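Local structure of shikimate kinase (Bacteroides thetaiotaomicron, 3VAA) at residues A[54-57]-A[58-61]; A[64-68]-A[69-73]; A[108-111]-A[112-115]; A[140-143]-A[144-147]; A[156-159]-A[160-164]. The protein probably phosphorylates the 3-hydroxyl group of shikimate with ATP, using magnesium, as the fifth of seven steps leading to chorismate. All blocks are in the same frame, centred on the assembly; numbering follows the deposited sequence.

Interaction 1 (A[54-57]-A[58-61]); sequences IDLD and WYIE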
# COMPACT_ATOMS: atom_id res chain seq x y z
N ILE A 54 1.26 9.68 5.16
CA ILE A 54 2.65 9.24 5.17
C ILE A 54 2.81 7.96 4.33
O ILE A 54 2.15 6.96 4.59
CB ILE A 54 3.13 8.95 6.62
CG1 ILE A 54 3.04 10.23 7.47
CG2 ILE A 54 4.59 8.41 6.62
CD1 ILE A 54 3.49 10.03 8.89
N ASP A 55 3.69 8.00 3.34
CA ASP A 55 4.05 6.82 2.53
C ASP A 55 5.29 6.23 3.21
O ASP A 55 6.31 6.90 3.35
CB ASP A 55 4.35 7.25 1.10
CG ASP A 55 4.84 6.13 0.21
OD1 ASP A 55 5.20 5.05 0.68
OD2 ASP A 55 4.86 6.34 -1.02
N LEU A 56 5.21 5.00 3.68
CA LEU A 56 6.34 4.39 4.39
C LEU A 56 7.64 4.39 3.58
O LEU A 56 8.71 4.62 4.15
CB LEU A 56 6.00 2.96 4.83
CG LEU A 56 7.03 2.24 5.72
CD1 LEU A 56 7.42 3.08 6.90
CD2 LEU A 56 6.46 0.87 6.15
N ASP A 57 7.57 4.15 2.28
CA ASP A 57 8.78 4.20 1.45
C ASP A 57 9.42 5.57 1.48
O ASP A 57 10.67 5.68 1.51
CB ASP A 57 8.49 3.80 0.02
CG ASP A 57 8.28 2.31 -0.15
OD1 ASP A 57 8.51 1.53 0.81
OD2 ASP A 57 7.91 1.90 -1.28
N TRP A 58 8.60 6.62 1.46
CA TRP A 58 9.12 7.99 1.56
C TRP A 58 9.79 8.18 2.91
O TRP A 58 10.88 8.75 3.02
CB TRP A 58 8.01 9.03 1.35
CG TRP A 58 8.39 10.45 1.67
CD1 TRP A 58 8.97 11.35 0.84
CD2 TRP A 58 8.21 11.13 2.93
NE1 TRP A 58 9.18 12.55 1.49
CE2 TRP A 58 8.72 12.43 2.78
CE3 TRP A 58 7.67 10.75 4.17
CZ2 TRP A 58 8.70 13.38 3.81
CZ3 TRP A 58 7.66 11.68 5.21
CH2 TRP A 58 8.17 12.98 5.02
N TYR A 59 9.13 7.68 3.96
CA TYR A 59 9.66 7.82 5.33
C TYR A 59 11.03 7.14 5.45
O TYR A 59 11.98 7.69 6.04
CB TYR A 59 8.65 7.26 6.32
CG TYR A 59 9.05 7.44 7.75
CD1 TYR A 59 8.76 8.62 8.42
CD2 TYR A 59 9.73 6.44 8.45
CE1 TYR A 59 9.14 8.80 9.74
CE2 TYR A 59 10.09 6.61 9.76
CZ TYR A 59 9.80 7.80 10.40
OH TYR A 59 10.17 8.00 11.72
N ILE A 60 11.14 5.96 4.88
CA ILE A 60 12.39 5.19 4.85
C ILE A 60 13.50 6.01 4.17
O ILE A 60 14.60 6.13 4.70
CB ILE A 60 12.18 3.87 4.10
CG1 ILE A 60 11.40 2.87 4.98
CG2 ILE A 60 13.54 3.28 3.68
CD1 ILE A 60 10.84 1.62 4.20
N GLU A 61 13.20 6.60 3.01
CA GLU A 61 14.21 7.39 2.28
C GLU A 61 14.65 8.61 3.06
O GLU A 61 15.84 9.00 3.01
CB GLU A 61 13.71 7.77 0.89
CG GLU A 61 13.36 6.56 0.03
CD GLU A 61 13.15 6.89 -1.45
OE1 GLU A 61 13.24 8.08 -1.84
OE2 GLU A 61 12.94 5.93 -2.23
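Ile54 lays its CG2 methyl against CB of Tyr59, 4.2 Å away, where strand 53-55 runs straight into helix 56-64. The junction is an N-capped helix start at an outer strand of the parallel sheet of this P-loop kinase fold. Ile54 is also hydrogen-bonded through its backbone to Val98 and Ser100 of strand 97-100. Asp55 is the N-cap. Its CG lies trans to the backbone nitrogen (chi1 175°), which brings OD1 over the first turn. There OD1 accepts from Asp57 N at 3.0 Å. The N-H arrives from above the carboxylate plane, and the bond is bent, with 134° at the hydrogen. Asp55 O accepts from Tyr59 N at 3.0 Å. The same oxygen sits at the edge of the Trp58 ring, near the ring plane. The Asp55 side chain is also about 4 Å from that of Thr39, a predicted magnesium ligand. Leu56 is buried, and its CG meets CD1 of Ile60 at 4.1 Å. Its carbonyl O accepts from Ile60 N. Helix 68-91 covers this face: Tyr59 OH hydrogen-bonds to Glu90 OE1, and Ile60 packs on Leu83. Asp57, a predicted substrate ligand, lies alongside Ile60, the two side chains pointing the same way. Its OD1 is 4.1 Å from Ile60 CD1.

Interaction 2 (A[64-68]-A[69-73]); sequences FHKTV and GELFT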
# COMPACT_ATOMS: atom_id res chain seq x y z
N PHE A 64 17.10 7.34 6.00
CA PHE A 64 18.40 6.80 5.63
C PHE A 64 19.16 7.64 4.61
O PHE A 64 20.33 7.37 4.36
CB PHE A 64 18.22 5.36 5.15
CG PHE A 64 17.84 4.42 6.27
CD1 PHE A 64 18.81 3.77 7.00
CD2 PHE A 64 16.51 4.25 6.62
CE1 PHE A 64 18.47 2.93 8.03
CE2 PHE A 64 16.17 3.42 7.65
CZ PHE A 64 17.14 2.75 8.36
N HIS A 65 18.52 8.67 4.07
CA HIS A 65 19.11 9.53 3.03
C HIS A 65 19.64 8.68 1.88
O HIS A 65 20.70 8.95 1.30
CB HIS A 65 20.18 10.45 3.63
CG HIS A 65 19.66 11.33 4.72
ND1 HIS A 65 19.84 11.05 6.05
CD2 HIS A 65 18.92 12.46 4.66
CE1 HIS A 65 19.25 11.99 6.78
NE2 HIS A 65 18.69 12.86 5.96
N LYS A 66 18.87 7.65 1.57
CA LYS A 66 19.14 6.71 0.51
C LYS A 66 17.79 6.30 -0.02
O LYS A 66 16.84 6.21 0.74
CB LYS A 66 19.86 5.47 1.03
CG LYS A 66 21.35 5.69 1.34
CD LYS A 66 21.93 4.52 2.12
CE LYS A 66 23.40 4.77 2.48
NZ LYS A 66 23.87 3.79 3.50
N THR A 67 17.70 6.07 -1.32
CA THR A 67 16.44 5.61 -1.91
C THR A 67 16.22 4.16 -1.53
O THR A 67 17.15 3.48 -1.10
CB THR A 67 16.44 5.72 -3.43
OG1 THR A 67 17.41 4.81 -3.98
CG2 THR A 67 16.76 7.15 -3.86
N VAL A 68 14.97 3.68 -1.66
CA VAL A 68 14.69 2.28 -1.37
C VAL A 68 15.49 1.34 -2.29
O VAL A 68 15.91 0.27 -1.85
CB VAL A 68 13.18 1.97 -1.45
CG1 VAL A 68 12.47 2.65 -0.27
CG2 VAL A 68 12.61 2.41 -2.73
N GLY A 69 15.73 1.75 -3.54
CA GLY A 69 16.51 0.94 -4.46
C GLY A 69 17.96 0.81 -4.00
O GLY A 69 18.58 -0.25 -4.13
N GLU A 70 18.51 1.91 -3.50
CA GLU A 70 19.88 1.91 -2.99
C GLU A 70 20.00 1.00 -1.76
O GLU A 70 20.97 0.25 -1.62
CB GLU A 70 20.29 3.34 -2.62
CG GLU A 70 20.53 4.23 -3.84
CD GLU A 70 20.98 5.64 -3.47
OE1 GLU A 70 20.32 6.29 -2.64
OE2 GLU A 70 21.99 6.10 -4.03
N LEU A 71 19.00 1.07 -0.88
CA LEU A 71 18.99 0.25 0.33
C LEU A 71 18.92 -1.23 0.01
O LEU A 71 19.62 -2.05 0.62
CB LEU A 71 17.83 0.68 1.25
CG LEU A 71 18.00 2.04 1.93
CD1 LEU A 71 16.66 2.57 2.49
CD2 LEU A 71 19.07 2.00 3.03
N PHE A 72 18.09 -1.57 -0.97
CA PHE A 72 17.93 -2.96 -1.39
C PHE A 72 19.26 -3.52 -1.94
O PHE A 72 19.64 -4.65 -1.63
CB PHE A 72 16.83 -3.04 -2.46
CG PHE A 72 16.07 -4.32 -2.45
CD1 PHE A 72 14.90 -4.43 -1.70
CD2 PHE A 72 16.49 -5.41 -3.20
CE1 PHE A 72 14.17 -5.61 -1.68
CE2 PHE A 72 15.76 -6.61 -3.19
CZ PHE A 72 14.60 -6.70 -2.43
N THR A 73 19.97 -2.72 -2.74
CA THR A 73 21.26 -3.13 -3.29
C THR A 73 22.33 -3.19 -2.20
O THR A 73 23.13 -4.12 -2.17
CB THR A 73 21.72 -2.19 -4.41
OG1 THR A 73 20.80 -2.25 -5.51
CG2 THR A 73 23.13 -2.59 -4.92
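The Phe64 ring is met obliquely by CD2 of Leu71, and the same methyl lies 4.1 Å from Phe64 CB. The other flat group is the Glu70 carboxylate, which reaches back to the residue before the helix. Its OE1 accepts from Thr67 N at 2.9 Å through the lone pair directed away from OE2. The bond is straight, with 165° at the hydrogen. OE1 also lies 3.4 Å from Lys66 CA. Thr67 answers through OG1, which accepts from Glu70 N at 3.1 Å. Its chi1 of 66° places OG1 where it can take this N-H at the start of the helix. Lys66 crosses Leu71 at about a right angle, with its CD 3.9 Å from Leu71 CD2. Its NZ carries on to a salt bridge with Glu74. Lys66 O is buried here and has no partner in the model. Leu71 is buried against Phe80 and Leu83 of its own helix. Leu71 N and Phe72 N bond to Thr67 O and Val68 O, the first helical bonds. The exchange between Thr67 and Glu70 is a capping box, which starts helix 68-91 after the loop from helix 56-64.

Interaction 3 (A[108-111]-A[112-115]); sequences FYDN and MEFM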
# COMPACT_ATOMS: atom_id res chain seq x y z
N PHE A 108 6.18 -9.85 5.79
CA PHE A 108 7.34 -10.11 6.63
C PHE A 108 7.12 -9.85 8.10
O PHE A 108 6.20 -9.09 8.49
CB PHE A 108 8.50 -9.28 6.11
CG PHE A 108 8.86 -9.60 4.70
CD1 PHE A 108 9.63 -10.71 4.41
CD2 PHE A 108 8.37 -8.83 3.67
CE1 PHE A 108 9.94 -11.03 3.09
CE2 PHE A 108 8.66 -9.15 2.36
CZ PHE A 108 9.43 -10.24 2.07
N TYR A 109 7.97 -10.49 8.92
CA TYR A 109 7.90 -10.36 10.38
C TYR A 109 6.46 -10.58 10.84
O TYR A 109 5.77 -11.46 10.30
CB TYR A 109 8.49 -9.01 10.83
CG TYR A 109 9.97 -8.90 10.51
CD1 TYR A 109 10.92 -9.40 11.39
CD2 TYR A 109 10.41 -8.32 9.34
CE1 TYR A 109 12.28 -9.33 11.10
CE2 TYR A 109 11.76 -8.26 9.02
CZ TYR A 109 12.69 -8.75 9.91
OH TYR A 109 14.02 -8.68 9.62
N ASP A 110 6.00 -9.82 11.85
CA ASP A 110 4.59 -9.84 12.26
C ASP A 110 3.95 -8.52 11.79
O ASP A 110 3.03 -8.01 12.42
CB ASP A 110 4.47 -9.94 13.79
CG ASP A 110 5.17 -8.78 14.52
OD1 ASP A 110 6.02 -8.09 13.90
OD2 ASP A 110 4.87 -8.58 15.73
N ASN A 111 4.42 -7.99 10.67
CA ASN A 111 3.98 -6.66 10.21
C ASN A 111 2.47 -6.50 10.10
O ASN A 111 1.93 -5.47 10.51
CB ASN A 111 4.63 -6.32 8.86
CG ASN A 111 6.13 -6.00 8.97
OD1 ASN A 111 6.72 -5.92 10.05
ND2 ASN A 111 6.76 -5.81 7.80
N MET A 112 1.78 -7.50 9.55
CA MET A 112 0.33 -7.39 9.38
C MET A 112 -0.36 -7.45 10.73
O MET A 112 -1.24 -6.65 11.03
CB MET A 112 -0.23 -8.46 8.44
CG MET A 112 -1.76 -8.30 8.15
SD MET A 112 -2.23 -6.69 7.45
CE MET A 112 -0.91 -6.67 6.41
N GLU A 113 0.07 -8.39 11.58
CA GLU A 113 -0.50 -8.55 12.90
C GLU A 113 -0.26 -7.26 13.71
O GLU A 113 -1.14 -6.80 14.45
CB GLU A 113 0.11 -9.78 13.56
CG GLU A 113 -0.28 -10.04 14.98
CD GLU A 113 0.53 -11.19 15.57
OE1 GLU A 113 0.17 -12.36 15.35
OE2 GLU A 113 1.54 -10.91 16.25
N PHE A 114 0.92 -6.68 13.54
CA PHE A 114 1.29 -5.46 14.23
C PHE A 114 0.44 -4.27 13.80
O PHE A 114 -0.10 -3.53 14.64
CB PHE A 114 2.79 -5.20 14.08
CG PHE A 114 3.24 -3.89 14.66
CD1 PHE A 114 3.40 -3.75 16.03
CD2 PHE A 114 3.52 -2.83 13.83
CE1 PHE A 114 3.81 -2.53 16.56
CE2 PHE A 114 3.94 -1.61 14.34
CZ PHE A 114 4.10 -1.46 15.71
N MET A 115 0.26 -4.12 12.50
CA MET A 115 -0.60 -3.08 11.98
C MET A 115 -2.04 -3.29 12.50
O MET A 115 -2.69 -2.33 12.94
CB MET A 115 -0.56 -3.06 10.45
CG MET A 115 0.70 -2.43 9.91
SD MET A 115 0.70 -2.21 8.13
CE MET A 115 1.09 -3.84 7.54
O HOH W 1 3.30 -9.98 8.28
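A type II' beta turn from Phe108 to Asn111 leads directly into helix 111-118, and Phe114 N bonds to Asp110 O at 2.7 Å across the join. Asn111 N closes the turn onto Phe108 O. A water extends the link, donating to Phe108 O at 3.0 Å and accepting from Met112 N at 3.2 Å. It thus occupies one N-H of the first helical turn. Asp110 is the N-cap residue, but its side chain makes no capping bond. Instead, chi1 of 58° tucks CG over its own backbone. Glu113 reaches back across Asp110 at about a right angle, its OE2 3.9 Å from Asp110 CB and 4.1 Å from Asp110 OD2. The two carboxylate planes stand nearly perpendicular, 79° apart. Arg117 probably eases the repulsion between them: it makes a salt bridge with Glu113 and a long, weak ion pair with Asp110. Met115 folds back along the helix onto Asn111. Its bend at chi3 (-79°) brings CE to 3.5 Å from Asn111 O, the oxygen that accepts from Met115 N. Asn111 ND2 bonds to Ala105 O and so ties the helix start to the preceding loop. Met112 and Met115 touch Thr31 of strand 27-31 and Thr121 of strand 120-125, while the Phe114 ring stacks with His89 of helix 68-91.

Interaction 4 (A[140-143]-A[144-147]); sequences QQRP and ILQG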
# COMPACT_ATOMS: atom_id res chain seq x y z
N GLN A 140 6.12 2.43 -17.44
CA GLN A 140 7.41 3.14 -17.30
C GLN A 140 7.84 3.34 -15.84
O GLN A 140 9.04 3.38 -15.54
CB GLN A 140 7.32 4.51 -18.00
CG GLN A 140 8.52 5.45 -17.76
CD GLN A 140 9.83 4.87 -18.23
OE1 GLN A 140 9.88 4.05 -19.16
NE2 GLN A 140 10.93 5.32 -17.62
N GLN A 141 6.87 3.47 -14.95
CA GLN A 141 7.16 3.70 -13.54
C GLN A 141 7.40 2.42 -12.75
O GLN A 141 7.67 2.48 -11.55
CB GLN A 141 6.03 4.50 -12.86
CG GLN A 141 5.95 5.94 -13.26
CD GLN A 141 5.45 6.16 -14.68
OE1 GLN A 141 4.38 5.66 -15.06
NE2 GLN A 141 6.20 6.94 -15.46
N ARG A 142 7.30 1.26 -13.41
CA ARG A 142 7.43 -0.04 -12.73
C ARG A 142 8.43 -0.91 -13.48
O ARG A 142 8.02 -1.72 -14.33
CB ARG A 142 6.06 -0.75 -12.69
CG ARG A 142 4.93 0.07 -12.08
CD ARG A 142 5.15 0.33 -10.59
NE ARG A 142 3.98 0.98 -10.00
CZ ARG A 142 3.86 1.28 -8.71
NH1 ARG A 142 4.85 0.99 -7.86
NH2 ARG A 142 2.75 1.86 -8.26
N PRO A 143 9.73 -0.76 -13.19
CA PRO A 143 10.78 -1.51 -13.89
C PRO A 143 10.64 -3.03 -13.88
O PRO A 143 10.98 -3.69 -14.87
CB PRO A 143 12.06 -1.09 -13.15
CG PRO A 143 11.61 -0.56 -11.85
CD PRO A 143 10.30 0.10 -12.14
N ILE A 144 10.14 -3.60 -12.78
CA ILE A 144 9.96 -5.05 -12.70
C ILE A 144 9.05 -5.60 -13.82
O ILE A 144 9.16 -6.78 -14.18
CB ILE A 144 9.41 -5.47 -11.29
CG1 ILE A 144 9.72 -6.94 -10.99
CG2 ILE A 144 7.92 -5.18 -11.17
CD1 ILE A 144 9.31 -7.37 -9.57
N LEU A 145 8.18 -4.76 -14.38
CA LEU A 145 7.25 -5.21 -15.45
C LEU A 145 7.77 -5.00 -16.87
O LEU A 145 7.14 -5.43 -17.85
CB LEU A 145 5.92 -4.46 -15.33
CG LEU A 145 5.23 -4.53 -13.97
CD1 LEU A 145 3.92 -3.75 -14.01
CD2 LEU A 145 4.99 -5.98 -13.58
N GLN A 146 8.93 -4.35 -16.99
CA GLN A 146 9.47 -4.01 -18.29
C GLN A 146 9.55 -5.24 -19.23
O GLN A 146 10.01 -6.31 -18.84
CB GLN A 146 10.83 -3.33 -18.10
CG GLN A 146 11.27 -2.44 -19.25
CD GLN A 146 12.08 -1.24 -18.74
OE1 GLN A 146 11.74 -0.64 -17.71
NE2 GLN A 146 13.11 -0.87 -19.48
N GLY A 147 9.03 -5.09 -20.44
CA GLY A 147 9.05 -6.18 -21.41
C GLY A 147 7.87 -7.14 -21.34
O GLY A 147 7.68 -7.94 -22.25
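Arg142 and Leu145 meet at the root of one side chain and the end of the other: Leu145 CD1 lies 3.9 Å from Arg142 CB. Beyond this point the arginine departs. Its chain bends at chi2 (-66°), then runs extended, carrying the guanidinium away from 144-147. Leu145 turns inward to Leu135 and Leu153, between helices 128-137 and 150-168. The end of the Ile144 side chain also leads away from 140-143, with CG1 trans to the backbone nitrogen (chi1 -158°). It rests on Met34 and Phe156. Gln146 lies on the Pro143 side of the turn. Its CB is 3.3 Å from Pro143 O, and its OE1 comes to 4.0 Å from Pro143 CA. The backbone between them makes two successive bonds of the 3-10 kind. Leu145 N donates to Arg142 O and Gln146 N to Pro143 O, both at 3.0 Å. The turn belongs to the segment between helices 128-137 and 150-168, which in shikimate kinases forms the mobile lid. Arg142 is a predicted ATP ligand, and its side chain is about 5 Å from Gly35 and about 3 Å from a bound di(hydroxyethyl)ether, probably from the crystallisation liquor. Within the turn the ties are two backbone hydrogen bonds and one aliphatic contact, and the arginine's charge is directed towards the probable nucleotide site.

Interaction 5 (A[156-159]-A[160-164]); sequences FIIQ and ALEKR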
# COMPACT_ATOMS: atom_id res chain seq x y z
N PHE A 156 1.86 -12.46 -14.46
CA PHE A 156 2.79 -11.94 -13.45
C PHE A 156 2.05 -11.31 -12.25
O PHE A 156 2.37 -11.58 -11.07
CB PHE A 156 3.76 -10.94 -14.08
CG PHE A 156 4.80 -10.42 -13.11
CD1 PHE A 156 4.57 -9.26 -12.39
CD2 PHE A 156 5.97 -11.11 -12.91
CE1 PHE A 156 5.51 -8.79 -11.49
CE2 PHE A 156 6.92 -10.64 -12.02
CZ PHE A 156 6.68 -9.47 -11.31
N ILE A 157 1.06 -10.48 -12.56
CA ILE A 157 0.23 -9.84 -11.54
C ILE A 157 -0.55 -10.89 -10.73
O ILE A 157 -0.51 -10.90 -9.48
CB ILE A 157 -0.78 -8.87 -12.19
CG1 ILE A 157 -0.02 -7.70 -12.81
CG2 ILE A 157 -1.80 -8.37 -11.19
CD1 ILE A 157 -0.88 -6.81 -13.74
N ILE A 158 -1.23 -11.78 -11.43
CA ILE A 158 -2.03 -12.81 -10.77
C ILE A 158 -1.19 -13.64 -9.83
O ILE A 158 -1.60 -13.90 -8.70
CB ILE A 158 -2.78 -13.71 -11.79
CG1 ILE A 158 -3.89 -12.91 -12.48
CG2 ILE A 158 -3.38 -14.94 -11.10
CD1 ILE A 158 -4.57 -13.63 -13.67
N GLN A 159 -0.00 -14.04 -10.27
CA GLN A 159 0.88 -14.85 -9.41
C GLN A 159 1.41 -14.06 -8.23
O GLN A 159 1.56 -14.60 -7.13
CB GLN A 159 2.04 -15.43 -10.23
CG GLN A 159 1.55 -16.47 -11.25
CD GLN A 159 2.54 -16.75 -12.37
OE1 GLN A 159 3.71 -16.37 -12.31
NE2 GLN A 159 2.06 -17.42 -13.42
N ALA A 160 1.73 -12.78 -8.46
CA ALA A 160 2.21 -11.94 -7.38
C ALA A 160 1.13 -11.82 -6.29
O ALA A 160 1.43 -11.89 -5.09
CB ALA A 160 2.62 -10.54 -7.91
N LEU A 161 -0.13 -11.65 -6.70
CA LEU A 161 -1.24 -11.54 -5.76
C LEU A 161 -1.42 -12.88 -5.03
O LEU A 161 -1.77 -12.90 -3.86
CB LEU A 161 -2.55 -11.14 -6.44
CG LEU A 161 -2.66 -9.75 -7.06
CD1 LEU A 161 -4.03 -9.58 -7.76
CD2 LEU A 161 -2.45 -8.66 -6.01
N GLU A 162 -1.20 -13.99 -5.73
CA GLU A 162 -1.31 -15.31 -5.07
C GLU A 162 -0.33 -15.42 -3.91
O GLU A 162 -0.66 -15.99 -2.85
CB GLU A 162 -1.08 -16.46 -6.05
CG GLU A 162 -2.21 -16.66 -7.06
CD GLU A 162 -1.88 -17.66 -8.16
OE1 GLU A 162 -0.73 -18.17 -8.21
OE2 GLU A 162 -2.78 -17.92 -9.00
N LYS A 163 0.89 -14.92 -4.09
CA LYS A 163 1.90 -15.00 -3.02
C LYS A 163 1.56 -14.04 -1.88
O LYS A 163 1.77 -14.36 -0.69
CB LYS A 163 3.31 -14.68 -3.55
CG LYS A 163 3.75 -15.51 -4.76
CD LYS A 163 5.22 -15.23 -5.16
CE LYS A 163 5.52 -15.55 -6.67
NZ LYS A 163 4.90 -14.58 -7.66
N ARG A 164 1.04 -12.87 -2.24
CA ARG A 164 0.72 -11.84 -1.24
C ARG A 164 -0.63 -11.95 -0.55
O ARG A 164 -0.78 -11.56 0.59
CB ARG A 164 0.86 -10.47 -1.88
CG ARG A 164 2.26 -10.14 -2.23
CD ARG A 164 2.35 -9.13 -3.32
NE ARG A 164 3.75 -8.81 -3.61
CZ ARG A 164 4.59 -9.62 -4.25
NH1 ARG A 164 4.19 -10.82 -4.67
NH2 ARG A 164 5.84 -9.24 -4.45
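Glu162 lies back over the preceding turn, its CG 3.3 Å from Ile158 O. The extended chain lays the carboxylate beside Ile158 and Gln159. OE2 comes to 3.7 Å from Ile158 CG2, while OE1 rests 3.9 Å from Gln159 CA. The Gln159 amide and the Glu162 carboxylate are turned 35° against each other, and the two side chains run at a slant. Lys163 folds back in a similar sense. A bend at its last torsion (chi4 71°) swings NZ towards Gln159 O, where it makes a weak bond of 3.4 Å. That oxygen also accepts from Lys163 N, as expected one turn along. All of this lies within helix 150-168, and four successive bonds from residue i+4 to residue i join the two segments, from Ala160 N to Phe156 O through to Lys163 N to Gln159 O. The inner side of the helix is apolar. Ile157 CG2 stands 4.3 Å from Leu161 CD1, and both side chains touch Leu131 of helix 128-137. Ala160 and Phe156 lean on Tyr33, in the loop after strand 27-31. Ala160 CB is 3.3 Å from Phe156 O. Arg164, a predicted substrate ligand, curls back along its own turn. Its NH1 donates to Ala160 O at 3.0 Å, with the oxygen at the edge of the guanidinium and in its plane. Ala160 O accepts from Arg164 N as well.

Overall arrangement
Interactions 1 and 2 follow each other in the chain and touch: Glu61 OE2 lies 3.1 Å from Val68 N, a probable hydrogen bond, and Ile60 CG2 packs 3.4 Å from Leu71 CD1. Interactions 4 and 5 also meet, with Leu145 CD2 3.5 Å from Phe156 CD1. Interactions 1 and 5 lie on opposite sides of the chain's centre, their centres about 24 Å apart. Each holds a predicted substrate ligand, Asp57 in interaction 1 and Arg164 in interaction 5. Interaction 4 supplies Arg142, predicted to bind ATP. Interaction 3 touches none of the others; its nearest atoms are about 7 Å from interactions 1 and 5. Its Asn111 side chain is about 7 Å from that of Arg81, another predicted substrate ligand.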